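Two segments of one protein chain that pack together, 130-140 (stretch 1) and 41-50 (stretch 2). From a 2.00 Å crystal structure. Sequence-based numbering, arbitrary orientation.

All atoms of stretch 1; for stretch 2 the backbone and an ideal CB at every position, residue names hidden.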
ATOM      1  N   ASP A 130     -11.243  -4.900   1.845  1.00 18.81           N
ATOM      2  CA  ASP A 130     -11.163  -4.273   0.529  1.00 19.81           C
ATOM      3  C   ASP A 130     -10.155  -3.136   0.498  1.00 18.35           C
ATOM      4  O   ASP A 130      -9.502  -2.838   1.503  1.00 16.15           O
ATOM      5  CB  ASP A 130     -12.548  -3.772   0.089  1.00 18.70           C
ATOM      6  CG  ASP A 130     -13.128  -2.731   1.043  1.00 26.41           C
ATOM      7  OD1 ASP A 130     -12.471  -2.379   2.049  1.00 26.94           O
ATOM      8  OD2 ASP A 130     -14.257  -2.266   0.795  1.00 28.70           O
ATOM      9  N   LEU A 131     -10.033  -2.508  -0.669  1.00 18.93           N
ATOM     10  CA  LEU A 131      -9.066  -1.449  -0.851  1.00 16.53           C
ATOM     11  C   LEU A 131      -9.361  -0.321   0.141  1.00 18.58           C
ATOM     12  O   LEU A 131      -8.445   0.277   0.699  1.00 18.82           O
ATOM     13  CB  LEU A 131      -9.099  -0.948  -2.300  1.00 16.02           C
ATOM     14  CG  LEU A 131      -8.198   0.234  -2.635  1.00 18.43           C
ATOM     15  CD1 LEU A 131      -6.732  -0.078  -2.316  1.00 15.84           C
ATOM     16  CD2 LEU A 131      -8.365   0.646  -4.116  1.00 22.17           C
ATOM     17  N   GLN A 132     -10.644  -0.034   0.360  1.00 17.45           N
ATOM     18  CA  GLN A 132     -11.022   1.026   1.309  1.00 22.05           C
ATOM     19  C   GLN A 132     -10.403   0.743   2.684  1.00 19.03           C
ATOM     20  O   GLN A 132      -9.882   1.645   3.331  1.00 16.87           O
ATOM     21  CB  GLN A 132     -12.542   1.131   1.441  1.00 22.73           C
ATOM     22  CG  GLN A 132     -13.008   2.119   2.496  1.00 24.77           C
ATOM     23  CD  GLN A 132     -13.171   3.504   1.949  1.00 30.73           C
ATOM     24  OE1 GLN A 132     -13.363   3.686   0.749  1.00 31.11           O
ATOM     25  NE2 GLN A 132     -13.107   4.500   2.823  1.00 38.00           N
ATOM     26  N   SER A 133     -10.460  -0.517   3.111  1.00 17.40           N
ATOM     27  CA  SER A 133      -9.901  -0.940   4.399  1.00 17.19           C
ATOM     28  C   SER A 133      -8.412  -0.743   4.448  1.00 17.52           C
ATOM     29  O   SER A 133      -7.883  -0.270   5.438  1.00 19.47           O
ATOM     30  CB  SER A 133     -10.188  -2.415   4.641  1.00 22.61           C
ATOM     31  OG  SER A 133     -11.581  -2.649   4.576  1.00 30.25           O
ATOM     32  N   ILE A 134      -7.723  -1.143   3.383  1.00 17.60           N
ATOM     33  CA  ILE A 134      -6.291  -0.977   3.360  1.00 14.69           C
ATOM     34  C   ILE A 134      -5.956   0.501   3.477  1.00 13.96           C
ATOM     35  O   ILE A 134      -5.124   0.897   4.298  1.00 16.43           O
ATOM     36  CB  ILE A 134      -5.681  -1.564   2.073  1.00 16.01           C
ATOM     37  CG1 ILE A 134      -5.861  -3.096   2.078  1.00 16.52           C
ATOM     38  CG2 ILE A 134      -4.221  -1.173   1.984  1.00 16.29           C
ATOM     39  CD1 ILE A 134      -5.736  -3.769   0.709  1.00 20.86           C
ATOM     40  N   ILE A 135      -6.614   1.313   2.660  1.00 13.01           N
ATOM     41  CA  ILE A 135      -6.336   2.740   2.653  1.00 13.35           C
ATOM     42  C   ILE A 135      -6.637   3.382   4.014  1.00 18.97           C
ATOM     43  O   ILE A 135      -5.846   4.178   4.534  1.00 16.04           O
ATOM     44  CB  ILE A 135      -7.083   3.444   1.522  1.00 16.80           C
ATOM     45  CG1 ILE A 135      -6.453   3.039   0.167  1.00 14.48           C
ATOM     46  CG2 ILE A 135      -7.020   4.958   1.729  1.00 17.23           C
ATOM     47  CD1 ILE A 135      -7.164   3.637  -1.034  1.00 21.34           C
ATOM     48  N   THR A 136      -7.772   3.029   4.600  1.00 14.95           N
ATOM     49  CA  THR A 136      -8.084   3.543   5.919  1.00 16.98           C
ATOM     50  C   THR A 136      -7.010   3.120   6.930  1.00 19.45           C
ATOM     51  O   THR A 136      -6.644   3.892   7.805  1.00 19.62           O
ATOM     52  CB  THR A 136      -9.459   3.055   6.381  1.00 18.71           C
ATOM     53  OG1 THR A 136     -10.450   3.559   5.478  1.00 23.58           O
ATOM     54  CG2 THR A 136      -9.753   3.557   7.799  1.00 21.13           C
ATOM     55  N   GLY A 137      -6.509   1.890   6.794  1.00 18.12           N
ATOM     56  CA  GLY A 137      -5.450   1.385   7.655  1.00 18.60           C
ATOM     57  C   GLY A 137      -4.147   2.157   7.550  1.00 20.17           C
ATOM     58  O   GLY A 137      -3.479   2.411   8.557  1.00 21.01           O
ATOM     59  N   LEU A 138      -3.781   2.537   6.330  1.00 18.63           N
ATOM     60  CA  LEU A 138      -2.578   3.342   6.100  1.00 19.01           C
ATOM     61  C   LEU A 138      -2.758   4.730   6.735  1.00 18.48           C
ATOM     62  O   LEU A 138      -1.855   5.275   7.345  1.00 18.65           O
ATOM     63  CB  LEU A 138      -2.294   3.447   4.596  1.00 16.98           C
ATOM     64  CG  LEU A 138      -1.926   2.103   3.950  1.00 19.66           C
ATOM     65  CD1 LEU A 138      -1.751   2.215   2.430  1.00 18.49           C
ATOM     66  CD2 LEU A 138      -0.679   1.529   4.598  1.00 18.03           C
ATOM     67  N   LEU A 139      -3.946   5.288   6.606  1.00 16.28           N
ATOM     68  CA  LEU A 139      -4.216   6.574   7.229  1.00 20.53           C
ATOM     69  C   LEU A 139      -4.032   6.456   8.746  1.00 22.57           C
ATOM     70  O   LEU A 139      -3.271   7.210   9.346  1.00 23.40           O
ATOM     71  CB  LEU A 139      -5.630   7.021   6.901  1.00 17.95           C
ATOM     72  CG  LEU A 139      -6.037   8.378   7.489  1.00 21.44           C
ATOM     73  CD1 LEU A 139      -5.021   9.451   7.131  1.00 21.49           C
ATOM     74  CD2 LEU A 139      -7.437   8.768   7.023  1.00 19.76           C
ATOM     75  N   PHE A 140      -4.713   5.484   9.342  1.00 21.53           N
ATOM     76  CA  PHE A 140      -4.736   5.274  10.796  1.00 24.93           C
ATOM     77  C   PHE A 140      -3.339   5.071  11.413  1.00 25.31           C
ATOM     78  O   PHE A 140      -3.121   5.361  12.589  1.00 22.83           O
ATOM     79  CB  PHE A 140      -5.642   4.072  11.105  1.00 25.89           C
ATOM     80  CG  PHE A 140      -6.077   3.977  12.544  1.00 30.11           C
ATOM     81  CD1 PHE A 140      -6.954   4.901  13.081  1.00 33.12           C
ATOM     82  CD2 PHE A 140      -5.619   2.946  13.353  1.00 33.62           C
ATOM     83  CE1 PHE A 140      -7.360   4.804  14.416  1.00 36.77           C
ATOM     84  CE2 PHE A 140      -6.020   2.846  14.682  1.00 35.94           C
ATOM     85  CZ  PHE A 140      -6.890   3.772  15.211  1.00 30.30           C
ATOM     86  N   UNK A  41     -14.883   3.183  -3.677  1.00 19.84           N
ATOM     87  CA  UNK A  41     -14.071   3.941  -2.716  1.00 20.60           C
ATOM     88  C   UNK A  41     -14.810   5.147  -2.140  1.00 22.90           C
ATOM     89  O   UNK A  41     -15.579   5.809  -2.825  1.00 22.10           O
ATOM     90  CB  UNK A  41     -12.777   4.410  -3.385  1.00 20.60           C
ATOM     91  N   UNK A  42     -14.554   5.436  -0.873  1.00 25.24           N
ATOM     92  CA  UNK A  42     -15.135   6.591  -0.218  1.00 28.39           C
ATOM     93  C   UNK A  42     -14.032   7.277   0.578  1.00 26.49           C
ATOM     94  O   UNK A  42     -13.970   7.152   1.797  1.00 31.57           O
ATOM     95  CB  UNK A  42     -16.310   6.194   0.679  1.00 28.39           C
ATOM     96  N   UNK A  43     -13.150   7.990  -0.116  1.00 27.34           N
ATOM     97  CA  UNK A  43     -11.929   8.503   0.509  1.00 27.08           C
ATOM     98  C   UNK A  43     -12.161   9.807   1.264  1.00 28.28           C
ATOM     99  O   UNK A  43     -12.904  10.667   0.795  1.00 28.75           O
ATOM    100  CB  UNK A  43     -10.848   8.713  -0.554  1.00 27.08           C
ATOM    101  N   UNK A  44     -11.509   9.969   2.429  1.00 29.25           N
ATOM    102  CA  UNK A  44     -11.536  11.287   3.068  1.00 24.24           C
ATOM    103  C   UNK A  44     -10.600  12.238   2.328  1.00 28.67           C
ATOM    104  O   UNK A  44      -9.743  11.785   1.552  1.00 21.39           O
ATOM    105  CB  UNK A  44     -11.141  11.186   4.543  1.00 24.24           C
ATOM    106  N   UNK A  45     -10.759  13.552   2.555  1.00 28.27           N
ATOM    107  CA  UNK A  45      -9.976  14.560   1.829  1.00 27.59           C
ATOM    108  C   UNK A  45      -8.479  14.430   2.114  1.00 21.44           C
ATOM    109  O   UNK A  45      -7.664  14.963   1.368  1.00 26.30           O
ATOM    110  CB  UNK A  45     -10.453  15.965   2.201  1.00 27.59           C
ATOM    111  N   UNK A  46      -8.130  13.698   3.164  1.00 21.40           N
ATOM    112  CA  UNK A  46      -6.734  13.488   3.522  1.00 20.86           C
ATOM    113  C   UNK A  46      -6.061  12.386   2.702  1.00 24.66           C
ATOM    114  O   UNK A  46      -4.868  12.128   2.864  1.00 21.21           O
ATOM    115  CB  UNK A  46      -6.633  13.151   5.011  1.00 20.86           C
ATOM    116  N   UNK A  47      -6.822  11.732   1.836  1.00 21.06           N
ATOM    117  CA  UNK A  47      -6.255  10.683   1.000  1.00 18.56           C
ATOM    118  C   UNK A  47      -6.588  10.870  -0.464  1.00 20.46           C
ATOM    119  O   UNK A  47      -7.756  10.995  -0.839  1.00 23.59           O
ATOM    120  CB  UNK A  47      -6.749   9.313   1.468  1.00 18.56           C
ATOM    121  N   UNK A  48      -5.559  10.874  -1.297  1.00 19.46           N
ATOM    122  CA  UNK A  48      -5.782  10.911  -2.732  1.00 20.05           C
ATOM    123  C   UNK A  48      -5.165   9.663  -3.373  1.00 21.49           C
ATOM    124  O   UNK A  48      -4.258   9.045  -2.809  1.00 22.96           O
ATOM    125  CB  UNK A  48      -5.194  12.186  -3.340  1.00 20.05           C
ATOM    126  N   UNK A  49      -5.669   9.279  -4.537  1.00 20.47           N
ATOM    127  CA  UNK A  49      -5.287   8.014  -5.146  1.00 20.64           C
ATOM    128  C   UNK A  49      -5.101   8.216  -6.642  1.00 25.26           C
ATOM    129  O   UNK A  49      -5.914   8.872  -7.284  1.00 24.40           O
ATOM    130  CB  UNK A  49      -6.333   6.932  -4.868  1.00 20.64           C
ATOM    131  N   UNK A  50      -4.019   7.657  -7.180  1.00 20.18           N
ATOM    132  CA  UNK A  50      -3.730   7.699  -8.608  1.00 22.49           C
ATOM    133  C   UNK A  50      -3.633   6.281  -9.120  1.00 20.53           C
ATOM    134  O   UNK A  50      -2.902   5.460  -8.551  1.00 19.77           O
ATOM    135  CB  UNK A  50      -2.443   8.474  -8.897  1.00 22.49           C
TER

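At position 41 the CA-to-CB bond runs sideways to the helix, and the ideal CB lies 4.2 Å from Gln 132 OE1. Beyond it lie the methyl groups of Leu 131 and Ile 135, so a long, flexible apolar chain, such as leucine or methionine, would suit. Leu 41 reaches both: its CD1 lies 3.9 Å from Leu 131 CD2, and its CD2 is 4.2 Å from the same atom and 4.3 Å from Ile 135 CD1.

Position 42 is held through its backbone. Its N donates to Gln 132 OE1 (2.7 Å), and its O accepts from Gln 132 NE2 (3.0 Å). Both bonds are close to straight, so the carboxamide meets the two polar groups of one residue's main chain. With CB pointing sideways, many residues would fit, polar ones included; the deposited one is Asp 42.

At position 43 CB points sideways, with nothing of the helix within 5.5 Å. A longer aliphatic residue could reach Ile 135. Leu 43 does so, bringing CD2 to 3.8 Å from Ile 135 CG2.

The CB of 44 points toward the helix, 5.1 Å from Leu 139 CD2, and phi of -75° with psi of 163° is compatible with proline and with other modest apolar residues. Pro 44 sets its CG 4.0 Å from Leu 139 CD2. A type I turn starts here, closed by the bond from the N of 47 to Pro 44 O (2.9 Å). Position 45, out of reach with phi of -63°, allows many residues, proline included; it is Pro 45.

Position 46 directs CB toward Leu 139, with 4.6 Å to its CD1. A small or medium side chain would suit, and Thr 46 places OG1 3.8 Å from Leu 139 CD2.

In the strand, alternate positions face the helix. At 47 the CB points toward it, 4.4 Å from Ile 135 CG2, favouring a compact aliphatic residue such as valine or isoleucine. In Val 47, CG1 lies 3.6 Å from Ile 135 CG2, and CG2 4.3 Å from Leu 139 CD2. Position 48, out of reach, leaves the choice open; it is Thr 48.

At 49 CB points toward the helix but remains 5.1 Å from Ile 135 CD1, room for a longer apolar chain. Leu 49 fills it, its CD1 lying 3.7 Å from Ile 135 CD1 and 4.2 Å from Leu 131 CD2. Position 50, again out of reach, is Asn 50.

Stretch 2, residues 41-50: LDLPPTVTLN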
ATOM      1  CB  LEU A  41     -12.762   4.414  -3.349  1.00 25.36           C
ATOM      2  CG  LEU A  41     -11.639   3.387  -3.442  1.00 26.61           C
ATOM      3  CD1 LEU A  41     -10.426   3.958  -4.214  1.00 24.28           C
ATOM      4  CD2 LEU A  41     -11.238   2.885  -2.059  1.00 23.70           C
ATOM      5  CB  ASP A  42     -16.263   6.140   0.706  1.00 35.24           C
ATOM      6  CG  ASP A  42     -17.082   7.293   1.230  1.00 41.00           C
ATOM      7  OD1 ASP A  42     -17.805   7.921   0.428  1.00 42.60           O
ATOM      8  OD2 ASP A  42     -17.016   7.561   2.450  1.00 52.69           O
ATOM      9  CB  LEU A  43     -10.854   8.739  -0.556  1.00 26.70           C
ATOM     10  CG  LEU A  43     -10.334   7.573  -1.409  1.00 27.55           C
ATOM     11  CD1 LEU A  43      -9.529   8.093  -2.596  1.00 27.03           C
ATOM     12  CD2 LEU A  43      -9.494   6.634  -0.574  1.00 26.73           C
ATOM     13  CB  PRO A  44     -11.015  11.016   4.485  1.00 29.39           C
ATOM     14  CG  PRO A  44     -10.237   9.754   4.394  1.00 22.65           C
ATOM     15  CD  PRO A  44     -10.762   8.968   3.217  1.00 22.37           C
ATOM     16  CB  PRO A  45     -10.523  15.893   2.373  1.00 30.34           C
ATOM     17  CG  PRO A  45     -11.884  15.560   2.890  1.00 33.38           C
ATOM     18  CD  PRO A  45     -11.765  14.164   3.439  1.00 29.28           C
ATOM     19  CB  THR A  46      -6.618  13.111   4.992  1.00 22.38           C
ATOM     20  OG1 THR A  46      -7.623  12.134   5.279  1.00 23.11           O
ATOM     21  CG2 THR A  46      -6.841  14.344   5.878  1.00 26.07           C
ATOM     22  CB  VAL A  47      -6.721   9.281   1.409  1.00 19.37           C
ATOM     23  CG1 VAL A  47      -6.094   8.218   0.463  1.00 20.54           C
ATOM     24  CG2 VAL A  47      -6.340   8.990   2.862  1.00 20.71           C
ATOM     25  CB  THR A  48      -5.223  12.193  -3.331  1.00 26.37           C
ATOM     26  OG1 THR A  48      -3.804  12.225  -3.163  1.00 32.87           O
ATOM     27  CG2 THR A  48      -5.819  13.396  -2.616  1.00 27.80           C
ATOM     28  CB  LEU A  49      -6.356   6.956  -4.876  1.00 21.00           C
ATOM     29  CG  LEU A  49      -6.049   5.542  -5.365  1.00 26.07           C
ATOM     30  CD1 LEU A  49      -6.882   4.519  -4.649  1.00 24.71           C
ATOM     31  CD2 LEU A  49      -6.282   5.433  -6.872  1.00 25.87           C
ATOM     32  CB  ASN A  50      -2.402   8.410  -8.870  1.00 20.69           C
ATOM     33  CG  ASN A  50      -2.440   9.874  -8.468  1.00 26.28           C
ATOM     34  OD1 ASN A  50      -1.557  10.368  -7.762  1.00 32.01           O
ATOM     35  ND2 ASN A  50      -3.481  10.570  -8.899  1.00 22.51           N
TER
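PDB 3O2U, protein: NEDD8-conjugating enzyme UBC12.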